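Local coordinates for membrane attack complex assembly inhibitor BGA71 (Borreliella bavariensis, PDB 6FMH), which probably acts at the borrelial outer surface as a complement inhibitor that blocks assembly of the membrane attack complex, at residues L13-A17 with I118-I122; K30-I34 with Y66-Y71; K154-T158 with Y179-Y184. All blocks are in the same frame, centred on the assembly; numbering follows the deposited sequence.

Overall arrangement
From the N terminus, helix 12-36 takes part in two of the three contacts. Near its start, 13-17 meets the C-terminal part of helix 90-123 in contact 1, closing a loop of 100 mostly helical residues. Contact 2, nested inside that loop, joins 30-34 near the far end of the same helix to the end of helix 55-68. Contact 3 follows in series and ties helix 127-163 to the C-terminal helix 173-183, on the opposite side of the chain's centre from contact 1. Contacts 2 and 3 touch, through Ser68 and Leu69 against Leu155 and Asn156; contacts 1 and 2 stay about 15 Å apart at their nearest atoms.

Contact 1 (L13-A17 with I118-I122); sequences LETAA and IKEAI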
ATOM      1  N   LEU A  13       0.371  -4.712 -16.500  1.00 32.31           N
ATOM      2  CA  LEU A  13      -0.076  -4.116 -15.242  1.00 27.40           C
ATOM      3  C   LEU A  13       0.357  -4.973 -14.055  1.00 29.92           C
ATOM      4  O   LEU A  13       0.836  -4.454 -13.025  1.00 28.04           O
ATOM      5  CB  LEU A  13      -1.584  -4.043 -15.195  1.00 24.32           C
ATOM      6  CG  LEU A  13      -2.286  -3.129 -16.196  1.00 22.99           C
ATOM      7  CD1 LEU A  13      -3.810  -3.246 -16.164  1.00 24.35           C
ATOM      8  CD2 LEU A  13      -1.937  -1.675 -16.032  1.00 21.77           C
ATOM      9  N   GLU A  14       0.244  -6.292 -14.214  1.00 30.45           N
ATOM     10  CA  GLU A  14       0.762  -7.220 -13.207  1.00 33.72           C
ATOM     11  C   GLU A  14       2.271  -7.065 -12.978  1.00 34.49           C
ATOM     12  O   GLU A  14       2.709  -6.997 -11.816  1.00 39.41           O
ATOM     13  CB  GLU A  14       0.362  -8.637 -13.537  1.00 38.71           C
ATOM     14  CG  GLU A  14      -1.127  -8.903 -13.288  1.00 44.05           C
ATOM     15  CD  GLU A  14      -1.617 -10.279 -13.753  1.00 46.72           C
ATOM     16  OE1 GLU A  14      -1.085 -10.820 -14.749  1.00 46.15           O
ATOM     17  OE2 GLU A  14      -2.556 -10.801 -13.119  1.00 43.93           O
ATOM     18  N   THR A  15       3.068  -6.934 -14.037  1.00 31.32           N
ATOM     19  CA  THR A  15       4.520  -6.680 -13.850  1.00 30.62           C
ATOM     20  C   THR A  15       4.777  -5.332 -13.262  1.00 25.49           C
ATOM     21  O   THR A  15       5.744  -5.152 -12.507  1.00 25.37           O
ATOM     22  CB  THR A  15       5.404  -6.817 -15.142  1.00 31.76           C
ATOM     23  OG1 THR A  15       4.674  -6.399 -16.291  1.00 35.43           O
ATOM     24  CG2 THR A  15       5.871  -8.250 -15.322  1.00 34.67           C
ATOM     25  N   ALA A  16       3.998  -4.356 -13.691  1.00 24.08           N
ATOM     26  CA  ALA A  16       4.172  -2.986 -13.194  1.00 26.53           C
ATOM     27  C   ALA A  16       3.945  -2.914 -11.685  1.00 24.52           C
ATOM     28  O   ALA A  16       4.794  -2.425 -10.956  1.00 24.89           O
ATOM     29  CB  ALA A  16       3.246  -2.007 -13.909  1.00 26.65           C
ATOM     30  N   ALA A  17       2.833  -3.454 -11.226  1.00 23.55           N
ATOM     31  CA  ALA A  17       2.614  -3.576  -9.783  1.00 24.31           C
ATOM     32  C   ALA A  17       3.759  -4.351  -9.062  1.00 23.45           C
ATOM     33  O   ALA A  17       4.144  -3.988  -7.960  1.00 27.08           O
ATOM     34  CB  ALA A  17       1.252  -4.216  -9.474  1.00 22.13           C
ATOM     35  N   ILE A 118      -3.857   0.797 -10.427  1.00 20.36           N
ATOM     36  CA  ILE A 118      -3.383  -0.327 -11.163  1.00 19.91           C
ATOM     37  C   ILE A 118      -3.717  -1.592 -10.422  1.00 18.57           C
ATOM     38  O   ILE A 118      -3.951  -2.592 -11.023  1.00 18.18           O
ATOM     39  CB  ILE A 118      -1.861  -0.226 -11.327  1.00 23.34           C
ATOM     40  CG1 ILE A 118      -1.525   0.937 -12.231  1.00 24.59           C
ATOM     41  CG2 ILE A 118      -1.245  -1.512 -11.842  1.00 22.25           C
ATOM     42  CD1 ILE A 118      -0.150   0.926 -12.837  1.00 24.89           C
ATOM     43  N   LYS A 119      -3.698  -1.548  -9.110  1.00 17.35           N
ATOM     44  CA  LYS A 119      -4.095  -2.674  -8.330  1.00 17.11           C
ATOM     45  C   LYS A 119      -5.563  -2.969  -8.500  1.00 17.38           C
ATOM     46  O   LYS A 119      -5.937  -4.096  -8.580  1.00 17.58           O
ATOM     47  CB  LYS A 119      -3.710  -2.470  -6.880  1.00 15.58           C
ATOM     48  CG  LYS A 119      -2.266  -2.770  -6.570  1.00 14.62           C
ATOM     49  CD  LYS A 119      -1.923  -2.285  -5.210  1.00 13.16           C
ATOM     50  CE  LYS A 119      -0.568  -2.734  -4.775  1.00 11.79           C
ATOM     51  NZ  LYS A 119      -0.290  -2.312  -3.403  1.00 11.04           N
ATOM     52  N   GLU A 120      -6.393  -1.945  -8.580  1.00 16.94           N
ATOM     53  CA  GLU A 120      -7.812  -2.054  -8.863  1.00 15.85           C
ATOM     54  C   GLU A 120      -8.175  -2.686 -10.161  1.00 16.26           C
ATOM     55  O   GLU A 120      -9.148  -3.326 -10.251  1.00 17.46           O
ATOM     56  CB  GLU A 120      -8.437  -0.679  -8.866  1.00 15.13           C
ATOM     57  CG  GLU A 120      -9.920  -0.648  -9.195  1.00 14.29           C
ATOM     58  CD  GLU A 120     -10.411   0.711  -9.474  1.00 13.06           C
ATOM     59  OE1 GLU A 120      -9.698   1.425 -10.078  1.00 13.23           O
ATOM     60  OE2 GLU A 120     -11.495   1.061  -9.083  1.00 12.50           O
ATOM     61  N   ALA A 121      -7.432  -2.419 -11.199  1.00 17.65           N
ATOM     62  CA  ALA A 121      -7.633  -3.046 -12.468  1.00 17.85           C
ATOM     63  C   ALA A 121      -7.205  -4.483 -12.450  1.00 18.87           C
ATOM     64  O   ALA A 121      -7.831  -5.288 -13.016  1.00 18.08           O
ATOM     65  CB  ALA A 121      -6.894  -2.297 -13.532  1.00 16.88           C
ATOM     66  N   ILE A 122      -6.117  -4.798 -11.793  1.00 20.17           N
ATOM     67  CA  ILE A 122      -5.716  -6.181 -11.691  1.00 22.32           C
ATOM     68  C   ILE A 122      -6.794  -7.047 -10.997  1.00 24.25           C
ATOM     69  O   ILE A 122      -7.250  -8.059 -11.554  1.00 23.29           O
ATOM     70  CB  ILE A 122      -4.425  -6.293 -10.909  1.00 25.41           C
ATOM     71  CG1 ILE A 122      -3.271  -5.729 -11.724  1.00 28.23           C
ATOM     72  CG2 ILE A 122      -4.102  -7.739 -10.586  1.00 26.98           C
ATOM     73  CD1 ILE A 122      -1.960  -5.706 -10.961  1.00 28.67           C
TER
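Two helical turns cross here at 137° between their N-to-C directions, with the short axes 9.6 Å apart; the side chains meet through apolar groups, and no hydrogen bond crosses. Ile122 and Leu13 bury most, with Ile122 reaching between Leu13, Glu14 and Ala17. Its m,t conformation extends the CG1-CD1 arm toward 13-17, so that Ile122 CD1 lies 3.8 Å from Ala17 CB, 3.8 Å from Glu14 CA and 3.7 Å from Leu13 O. The methyl of Ala17 leaves room for it. In register, the CA atoms of Leu13 and Ile118 stand 6.5 Å apart. One turn earlier, Ile118 adopts the same m,t rotamer but comes nearest with CG2, which lies 4.2 Å from Leu13 CB and 4.4 Å from Ala17 CB. Leu13, also m,t, sends CD1 across to Ala121 CB at 4.2 Å, while its CB rests 4.2 Å from Ile122 CG1. Leu13 O accepts the helical bond from Ala17 N at 2.9 Å, so its closeness to the isoleucine carbons is packing around a satisfied carbonyl. Glu14 leaves sideways; its CG brushes Ile122 CD1 at 4.0 Å and its carboxylate runs on toward the second subunit, where it lies near the like charge of Glu57. The pair is one corner of a helical bundle. Helix 127-163 closes a further side, with Leu137 against Ile118, Leu141 against Ala16, and Gln130 and Glu134 against Leu13, while the second subunit packs its Asn52 on Glu14, Tyr56 on Lys119 and Glu57 on Ile122.

Contact 2 (K30-I34 with Y66-Y71); sequences KINEI and YSSLNY
This is a helix-to-helix-end contact, where a turn of helix 12-36 packs on the C-terminal end of helix 55-68 and the turn that follows it. Residues 30-34 are helical throughout. Residues 66-68 are helical, Leu69 leaves at phi/psi -98/20, and Asn70 (61/21) and Tyr71 (64/27) both have positive phi. Asn70 is the C-prime residue of a Schellman motif, with Tyr71 N bonded to Tyr66 O at 2.8 Å and Asn70 N weakly to Ser67 O at 3.3 Å. This reversal turns Tyr71 back toward helix 12-36. In register, the CA atoms of Ile31 and Tyr66 are 7.0 Å apart and those of Ile34 and Tyr71 7.3 Å. Lys30 (m, then all t) lays its extended chain over the Tyr71 ring (chi1 m, chi2 -88°) in a CH-pi contact, CD 3.6 Å from the centroid and 12° off the normal. Ile34 (m,t) puts CD1 3.5 Å from Tyr71 CB, and its CG2 3.6 Å from Tyr66 CE2. Ile31 (m,t) CG1 is 3.6 Å from CD2 of Tyr66 (chi1 m, chi2 26°) and 4.3 Å from Tyr71 CE1. The Tyr66 hydroxyl is hydrogen-bonded to Asp35, just beyond the segment, and Ile76 of helix 73-88 covers Ile34 and Tyr66. No hydrogen bond joins the segments, so aliphatic-aromatic packing holds them together, and the Schellman backbone bonds fix the turn that presents Tyr71.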
ATOM      1  N   LYS A  30      15.548   0.415   3.409  1.00 18.03           N
ATOM      2  CA  LYS A  30      16.651   1.369   3.398  1.00 17.85           C
ATOM      3  C   LYS A  30      16.370   2.580   4.315  1.00 18.45           C
ATOM      4  O   LYS A  30      17.235   3.015   5.059  1.00 18.40           O
ATOM      5  CB  LYS A  30      16.924   1.851   1.992  1.00 17.12           C
ATOM      6  CG  LYS A  30      17.677   0.846   1.171  1.00 17.35           C
ATOM      7  CD  LYS A  30      17.965   1.400  -0.220  1.00 17.64           C
ATOM      8  CE  LYS A  30      18.583   0.389  -1.155  1.00 17.95           C
ATOM      9  NZ  LYS A  30      18.443   0.911  -2.544  1.00 18.17           N
ATOM     10  N   ILE A  31      15.158   3.127   4.228  1.00 17.96           N
ATOM     11  CA  ILE A  31      14.802   4.287   4.985  1.00 17.01           C
ATOM     12  C   ILE A  31      14.936   4.005   6.466  1.00 17.13           C
ATOM     13  O   ILE A  31      15.509   4.803   7.199  1.00 17.97           O
ATOM     14  CB  ILE A  31      13.370   4.762   4.619  1.00 17.89           C
ATOM     15  CG1 ILE A  31      13.423   5.542   3.302  1.00 17.30           C
ATOM     16  CG2 ILE A  31      12.744   5.632   5.737  1.00 17.41           C
ATOM     17  CD1 ILE A  31      12.100   5.592   2.594  1.00 17.18           C
ATOM     18  N   ASN A  32      14.381   2.887   6.896  1.00 17.96           N
ATOM     19  CA  ASN A  32      14.385   2.484   8.272  1.00 19.00           C
ATOM     20  C   ASN A  32      15.786   2.225   8.769  1.00 21.68           C
ATOM     21  O   ASN A  32      16.082   2.521   9.930  1.00 26.47           O
ATOM     22  CB  ASN A  32      13.547   1.240   8.453  1.00 19.44           C
ATOM     23  CG  ASN A  32      12.076   1.530   8.355  1.00 20.11           C
ATOM     24  OD1 ASN A  32      11.628   2.601   8.770  1.00 27.11           O
ATOM     25  ND2 ASN A  32      11.319   0.610   7.839  1.00 19.37           N
ATOM     26  N   GLU A  33      16.664   1.726   7.894  1.00 21.79           N
ATOM     27  CA  GLU A  33      18.079   1.594   8.226  1.00 21.38           C
ATOM     28  C   GLU A  33      18.646   2.918   8.624  1.00 21.04           C
ATOM     29  O   GLU A  33      19.117   3.092   9.744  1.00 23.87           O
ATOM     30  CB  GLU A  33      18.910   1.046   7.045  1.00 21.43           C
ATOM     31  CG  GLU A  33      19.097  -0.431   7.190  1.00 22.68           C
ATOM     32  CD  GLU A  33      20.200  -1.036   6.356  1.00 23.63           C
ATOM     33  OE1 GLU A  33      21.058  -0.295   5.806  1.00 20.76           O
ATOM     34  OE2 GLU A  33      20.220  -2.304   6.317  1.00 25.68           O
ATOM     35  N   ILE A  34      18.685   3.816   7.664  1.00 21.30           N
ATOM     36  CA  ILE A  34      19.195   5.158   7.858  1.00 22.65           C
ATOM     37  C   ILE A  34      18.667   5.810   9.107  1.00 24.95           C
ATOM     38  O   ILE A  34      19.439   6.346   9.903  1.00 25.74           O
ATOM     39  CB  ILE A  34      18.792   5.999   6.665  1.00 22.27           C
ATOM     40  CG1 ILE A  34      19.731   5.724   5.517  1.00 22.92           C
ATOM     41  CG2 ILE A  34      18.762   7.481   7.008  1.00 22.93           C
ATOM     42  CD1 ILE A  34      19.402   6.579   4.310  1.00 23.73           C
ATOM     43  N   TYR A  66      14.844  10.549   0.328  1.00 11.59           N
ATOM     44  CA  TYR A  66      15.966   9.639   0.574  1.00 10.80           C
ATOM     45  C   TYR A  66      16.359   8.948  -0.688  1.00 10.57           C
ATOM     46  O   TYR A  66      17.549   8.722  -0.943  1.00 10.18           O
ATOM     47  CB  TYR A  66      15.582   8.608   1.616  1.00 10.84           C
ATOM     48  CG  TYR A  66      15.549   9.086   3.074  1.00 11.01           C
ATOM     49  CD1 TYR A  66      15.328  10.397   3.410  1.00 11.21           C
ATOM     50  CD2 TYR A  66      15.747   8.179   4.100  1.00 11.57           C
ATOM     51  CE1 TYR A  66      15.277  10.798   4.714  1.00 11.50           C
ATOM     52  CE2 TYR A  66      15.722   8.563   5.413  1.00 11.83           C
ATOM     53  CZ  TYR A  66      15.496   9.891   5.714  1.00 11.71           C
ATOM     54  OH  TYR A  66      15.421  10.274   7.031  1.00 11.32           O
ATOM     55  N   SER A  67      15.367   8.553  -1.468  1.00 10.71           N
ATOM     56  CA  SER A  67      15.654   7.860  -2.737  1.00 11.24           C
ATOM     57  C   SER A  67      16.308   8.877  -3.623  1.00 11.12           C
ATOM     58  O   SER A  67      17.159   8.514  -4.423  1.00 11.41           O
ATOM     59  CB  SER A  67      14.390   7.247  -3.409  1.00 10.91           C
ATOM     60  OG  SER A  67      13.578   8.259  -3.978  1.00 11.82           O
ATOM     61  N   SER A  68      15.872  10.124  -3.517  1.00 11.11           N
ATOM     62  CA  SER A  68      16.410  11.183  -4.355  1.00 12.34           C
ATOM     63  C   SER A  68      17.861  11.506  -4.042  1.00 13.41           C
ATOM     64  O   SER A  68      18.671  11.761  -4.934  1.00 13.12           O
ATOM     65  CB  SER A  68      15.578  12.464  -4.234  1.00 12.64           C
ATOM     66  OG  SER A  68      14.283  12.335  -4.849  1.00 12.77           O
ATOM     67  N   LEU A  69      18.190  11.471  -2.766  1.00 15.38           N
ATOM     68  CA  LEU A  69      19.545  11.704  -2.304  1.00 17.11           C
ATOM     69  C   LEU A  69      20.286  10.409  -2.057  1.00 17.81           C
ATOM     70  O   LEU A  69      21.340  10.388  -1.401  1.00 17.70           O
ATOM     71  CB  LEU A  69      19.528  12.477  -1.016  1.00 17.72           C
ATOM     72  CG  LEU A  69      18.817  13.816  -1.117  1.00 17.98           C
ATOM     73  CD1 LEU A  69      18.693  14.405   0.269  1.00 18.02           C
ATOM     74  CD2 LEU A  69      19.609  14.728  -2.022  1.00 18.98           C
ATOM     75  N   ASN A  70      19.798   9.330  -2.654  1.00 18.35           N
ATOM     76  CA  ASN A  70      20.578   8.128  -2.675  1.00 19.41           C
ATOM     77  C   ASN A  70      20.945   7.500  -1.324  1.00 18.25           C
ATOM     78  O   ASN A  70      21.836   6.682  -1.228  1.00 19.24           O
ATOM     79  CB  ASN A  70      21.797   8.458  -3.462  1.00 20.24           C
ATOM     80  CG  ASN A  70      21.772   7.723  -4.722  1.00 22.06           C
ATOM     81  OD1 ASN A  70      21.814   6.499  -4.704  1.00 24.28           O
ATOM     82  ND2 ASN A  70      21.460   8.436  -5.816  1.00 21.67           N
ATOM     83  N   TYR A  71      20.188   7.857  -0.318  1.00 17.65           N
ATOM     84  CA  TYR A  71      20.312   7.311   0.980  1.00 17.61           C
ATOM     85  C   TYR A  71      21.659   7.662   1.588  1.00 16.75           C
ATOM     86  O   TYR A  71      22.130   6.987   2.483  1.00 16.23           O
ATOM     87  CB  TYR A  71      20.084   5.811   0.922  1.00 19.44           C
ATOM     88  CG  TYR A  71      18.809   5.411   0.213  1.00 20.30           C
ATOM     89  CD1 TYR A  71      17.601   5.309   0.906  1.00 19.70           C
ATOM     90  CD2 TYR A  71      18.829   5.083  -1.138  1.00 20.73           C
ATOM     91  CE1 TYR A  71      16.448   4.911   0.257  1.00 19.00           C
ATOM     92  CE2 TYR A  71      17.672   4.690  -1.790  1.00 20.65           C
ATOM     93  CZ  TYR A  71      16.480   4.614  -1.086  1.00 19.32           C
ATOM     94  OH  TYR A  71      15.323   4.217  -1.734  1.00 19.30           O
TER

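Contact 3 (K154-T158 with Y179-Y184); sequences KLNET and YMKENY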
ATOM      1  N   LYS A 154      17.115  17.808  -9.591  1.00 12.99           N
ATOM      2  CA  LYS A 154      17.077  19.119  -9.022  1.00 12.43           C
ATOM      3  C   LYS A 154      17.533  19.167  -7.595  1.00 11.90           C
ATOM      4  O   LYS A 154      18.262  20.074  -7.216  1.00 12.22           O
ATOM      5  CB  LYS A 154      15.676  19.694  -9.079  1.00 12.89           C
ATOM      6  CG  LYS A 154      15.664  21.219  -9.033  1.00 13.70           C
ATOM      7  CD  LYS A 154      15.827  21.803 -10.418  1.00 13.91           C
ATOM      8  CE  LYS A 154      16.123  23.287 -10.396  1.00 14.09           C
ATOM      9  NZ  LYS A 154      17.483  23.655 -10.893  1.00 13.98           N
ATOM     10  N   LEU A 155      17.117  18.193  -6.785  1.00 11.09           N
ATOM     11  CA  LEU A 155      17.490  18.160  -5.359  1.00 10.23           C
ATOM     12  C   LEU A 155      19.008  17.961  -5.118  1.00 10.29           C
ATOM     13  O   LEU A 155      19.582  18.527  -4.175  1.00  9.95           O
ATOM     14  CB  LEU A 155      16.692  17.108  -4.637  1.00  9.48           C
ATOM     15  CG  LEU A 155      16.855  16.992  -3.103  1.00  9.19           C
ATOM     16  CD1 LEU A 155      16.662  18.318  -2.393  1.00  9.22           C
ATOM     17  CD2 LEU A 155      15.902  15.970  -2.551  1.00  8.91           C
ATOM     18  N   ASN A 156      19.675  17.242  -6.011  1.00 10.31           N
ATOM     19  CA  ASN A 156      21.129  17.073  -5.876  1.00 10.11           C
ATOM     20  C   ASN A 156      21.893  18.331  -6.239  1.00 10.54           C
ATOM     21  O   ASN A 156      22.902  18.686  -5.592  1.00  9.42           O
ATOM     22  CB  ASN A 156      21.581  15.871  -6.641  1.00  9.40           C
ATOM     23  CG  ASN A 156      21.283  14.630  -5.881  1.00  9.60           C
ATOM     24  OD1 ASN A 156      21.942  14.335  -4.904  1.00  9.07           O
ATOM     25  ND2 ASN A 156      20.232  13.890  -6.296  1.00 10.12           N
ATOM     26  N   GLU A 157      21.357  19.016  -7.254  1.00 11.47           N
ATOM     27  CA  GLU A 157      21.883  20.296  -7.679  1.00 13.03           C
ATOM     28  C   GLU A 157      21.746  21.350  -6.552  1.00 11.78           C
ATOM     29  O   GLU A 157      22.615  22.189  -6.340  1.00 10.66           O
ATOM     30  CB  GLU A 157      21.220  20.809  -8.965  1.00 15.94           C
ATOM     31  CG  GLU A 157      21.486  22.281  -9.015  1.00 19.09           C
ATOM     32  CD  GLU A 157      20.695  23.026 -10.000  1.00 22.43           C
ATOM     33  OE1 GLU A 157      19.586  22.617 -10.306  1.00 29.30           O
ATOM     34  OE2 GLU A 157      21.167  24.049 -10.461  1.00 24.90           O
ATOM     35  N   THR A 158      20.674  21.254  -5.799  1.00 11.29           N
ATOM     36  CA  THR A 158      20.462  22.125  -4.685  1.00 11.53           C
ATOM     37  C   THR A 158      21.414  21.855  -3.496  1.00 11.37           C
ATOM     38  O   THR A 158      22.006  22.795  -2.956  1.00 11.62           O
ATOM     39  CB  THR A 158      19.019  22.004  -4.272  1.00 12.17           C
ATOM     40  OG1 THR A 158      18.215  22.633  -5.255  1.00 12.89           O
ATOM     41  CG2 THR A 158      18.741  22.661  -2.912  1.00 12.90           C
ATOM     42  N   TYR A 179      15.725  30.974  -3.615  1.00 11.97           N
ATOM     43  CA  TYR A 179      16.165  29.856  -4.387  1.00 12.09           C
ATOM     44  C   TYR A 179      15.141  28.700  -4.318  1.00 13.29           C
ATOM     45  O   TYR A 179      14.815  28.082  -5.339  1.00 13.81           O
ATOM     46  CB  TYR A 179      17.531  29.417  -3.884  1.00 10.92           C
ATOM     47  CG  TYR A 179      18.122  28.237  -4.605  1.00 10.61           C
ATOM     48  CD1 TYR A 179      17.725  26.956  -4.332  1.00 10.45           C
ATOM     49  CD2 TYR A 179      19.155  28.411  -5.507  1.00 10.88           C
ATOM     50  CE1 TYR A 179      18.287  25.887  -4.991  1.00 10.75           C
ATOM     51  CE2 TYR A 179      19.756  27.342  -6.156  1.00 10.95           C
ATOM     52  CZ  TYR A 179      19.314  26.087  -5.907  1.00 11.03           C
ATOM     53  OH  TYR A 179      19.859  25.034  -6.594  1.00 11.45           O
ATOM     54  N   MET A 180      14.732  28.341  -3.103  1.00 14.34           N
ATOM     55  CA  MET A 180      13.821  27.241  -2.926  1.00 14.21           C
ATOM     56  C   MET A 180      12.514  27.566  -3.618  1.00 18.38           C
ATOM     57  O   MET A 180      11.930  26.698  -4.277  1.00 20.08           O
ATOM     58  CB  MET A 180      13.588  26.983  -1.460  1.00 12.41           C
ATOM     59  CG  MET A 180      14.785  26.409  -0.717  1.00 11.38           C
ATOM     60  SD  MET A 180      15.542  24.924  -1.337  1.00  9.42           S
ATOM     61  CE  MET A 180      14.365  23.734  -1.055  1.00  9.18           C
ATOM     62  N   LYS A 181      12.073  28.833  -3.529  1.00 21.95           N
ATOM     63  CA  LYS A 181      10.867  29.260  -4.233  1.00 22.68           C
ATOM     64  C   LYS A 181      10.977  29.089  -5.771  1.00 23.98           C
ATOM     65  O   LYS A 181      10.041  28.611  -6.410  1.00 24.94           O
ATOM     66  CB  LYS A 181      10.554  30.722  -3.893  1.00 25.19           C
ATOM     67  CG  LYS A 181       9.671  30.873  -2.679  1.00 28.06           C
ATOM     68  CD  LYS A 181       9.349  32.318  -2.340  1.00 29.79           C
ATOM     69  CE  LYS A 181      10.502  32.984  -1.602  1.00 32.42           C
ATOM     70  NZ  LYS A 181      10.133  34.325  -1.039  1.00 35.85           N
ATOM     71  N   GLU A 182      12.100  29.529  -6.354  1.00 23.65           N
ATOM     72  CA  GLU A 182      12.274  29.566  -7.814  1.00 25.58           C
ATOM     73  C   GLU A 182      12.591  28.163  -8.438  1.00 23.24           C
ATOM     74  O   GLU A 182      12.404  27.946  -9.650  1.00 20.82           O
ATOM     75  CB  GLU A 182      13.265  30.695  -8.242  1.00 29.22           C
ATOM     76  CG  GLU A 182      12.838  32.122  -7.749  1.00 36.94           C
ATOM     77  CD  GLU A 182      11.388  32.547  -8.128  1.00 43.53           C
ATOM     78  OE1 GLU A 182      11.071  32.518  -9.335  1.00 47.54           O
ATOM     79  OE2 GLU A 182      10.549  32.920  -7.239  1.00 45.46           O
ATOM     80  N   ASN A 183      13.033  27.203  -7.618  1.00 20.02           N
ATOM     81  CA  ASN A 183      13.404  25.891  -8.137  1.00 17.17           C
ATOM     82  C   ASN A 183      12.422  24.821  -7.764  1.00 17.32           C
ATOM     83  O   ASN A 183      12.555  23.676  -8.163  1.00 17.14           O
ATOM     84  CB  ASN A 183      14.794  25.553  -7.646  1.00 15.91           C
ATOM     85  CG  ASN A 183      15.807  26.489  -8.211  1.00 15.54           C
ATOM     86  OD1 ASN A 183      16.195  26.375  -9.409  1.00 16.55           O
ATOM     87  ND2 ASN A 183      16.340  27.359  -7.373  1.00 14.63           N
ATOM     88  N   TYR A 184      11.461  25.171  -6.923  1.00 18.18           N
ATOM     89  CA  TYR A 184      10.437  24.225  -6.548  1.00 19.20           C
ATOM     90  C   TYR A 184       9.066  24.853  -6.613  1.00 19.96           C
ATOM     91  O   TYR A 184       8.303  24.751  -5.676  1.00 23.90           O
ATOM     92  CB  TYR A 184      10.793  23.646  -5.163  1.00 18.79           C
ATOM     93  CG  TYR A 184      12.150  22.925  -5.199  1.00 18.17           C
ATOM     94  CD1 TYR A 184      12.250  21.638  -5.674  1.00 18.00           C
ATOM     95  CD2 TYR A 184      13.287  23.547  -4.792  1.00 17.67           C
ATOM     96  CE1 TYR A 184      13.456  20.983  -5.706  1.00 18.49           C
ATOM     97  CE2 TYR A 184      14.512  22.920  -4.843  1.00 18.22           C
ATOM     98  CZ  TYR A 184      14.601  21.634  -5.294  1.00 18.54           C
ATOM     99  OH  TYR A 184      15.843  20.984  -5.302  1.00 17.94           O
TER
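The hydroxyl of Thr158 is the polar centre of this contact between helix 127-163 and the C-terminal helix 173-183, whose short segments run nearly antiparallel at 159° with axes 11.9 Å apart. Two tyrosines reach across that wide gap to it, Tyr179 from the helix and Tyr184 just after it. Thr158 OG1 and Tyr184 OH share a hydrogen bond of 2.9 Å in which either may be the donor. Tyr179 OH lies 3.2 Å from Thr158 OG1, a possible second bond left unsettled because the one proton of Thr158 OG1 has another acceptor within reach. Tyr179 has a firm partner of its own, a hydrogen bond to Asp161 one turn further along helix 127-163. Tyr184 OH also lies 3.2 Å from Lys154 O, the carbonyl that accepts the helical bond from Thr158 N at 3.0 Å. Lys154 is engaged within its own helix by a salt bridge to Glu157, very short at 2.4 Å between NZ and OE1; its CE comes within 3.2 Å of Asn183 OD1. Asn183 ND2 gives a hydrogen bond back to Tyr179 O at 2.6 Å. Apolar atoms fill in beside these groups: Thr158 CG2 sits 4.2 Å from Met180 SD, while Phe99 of helix 90-123 meets the Tyr184 ring edge-to-face and also touches Met180. The last helix of this all-helical BbCRASP-1 family fold is thus fastened antiparallel onto helix 127-163 where the tyrosine hydroxyls reach the short Thr158 side chain; Asp161 also binds Tyr179 across the gap, while Lys154 and Asn183 ND2 have partners on their own side.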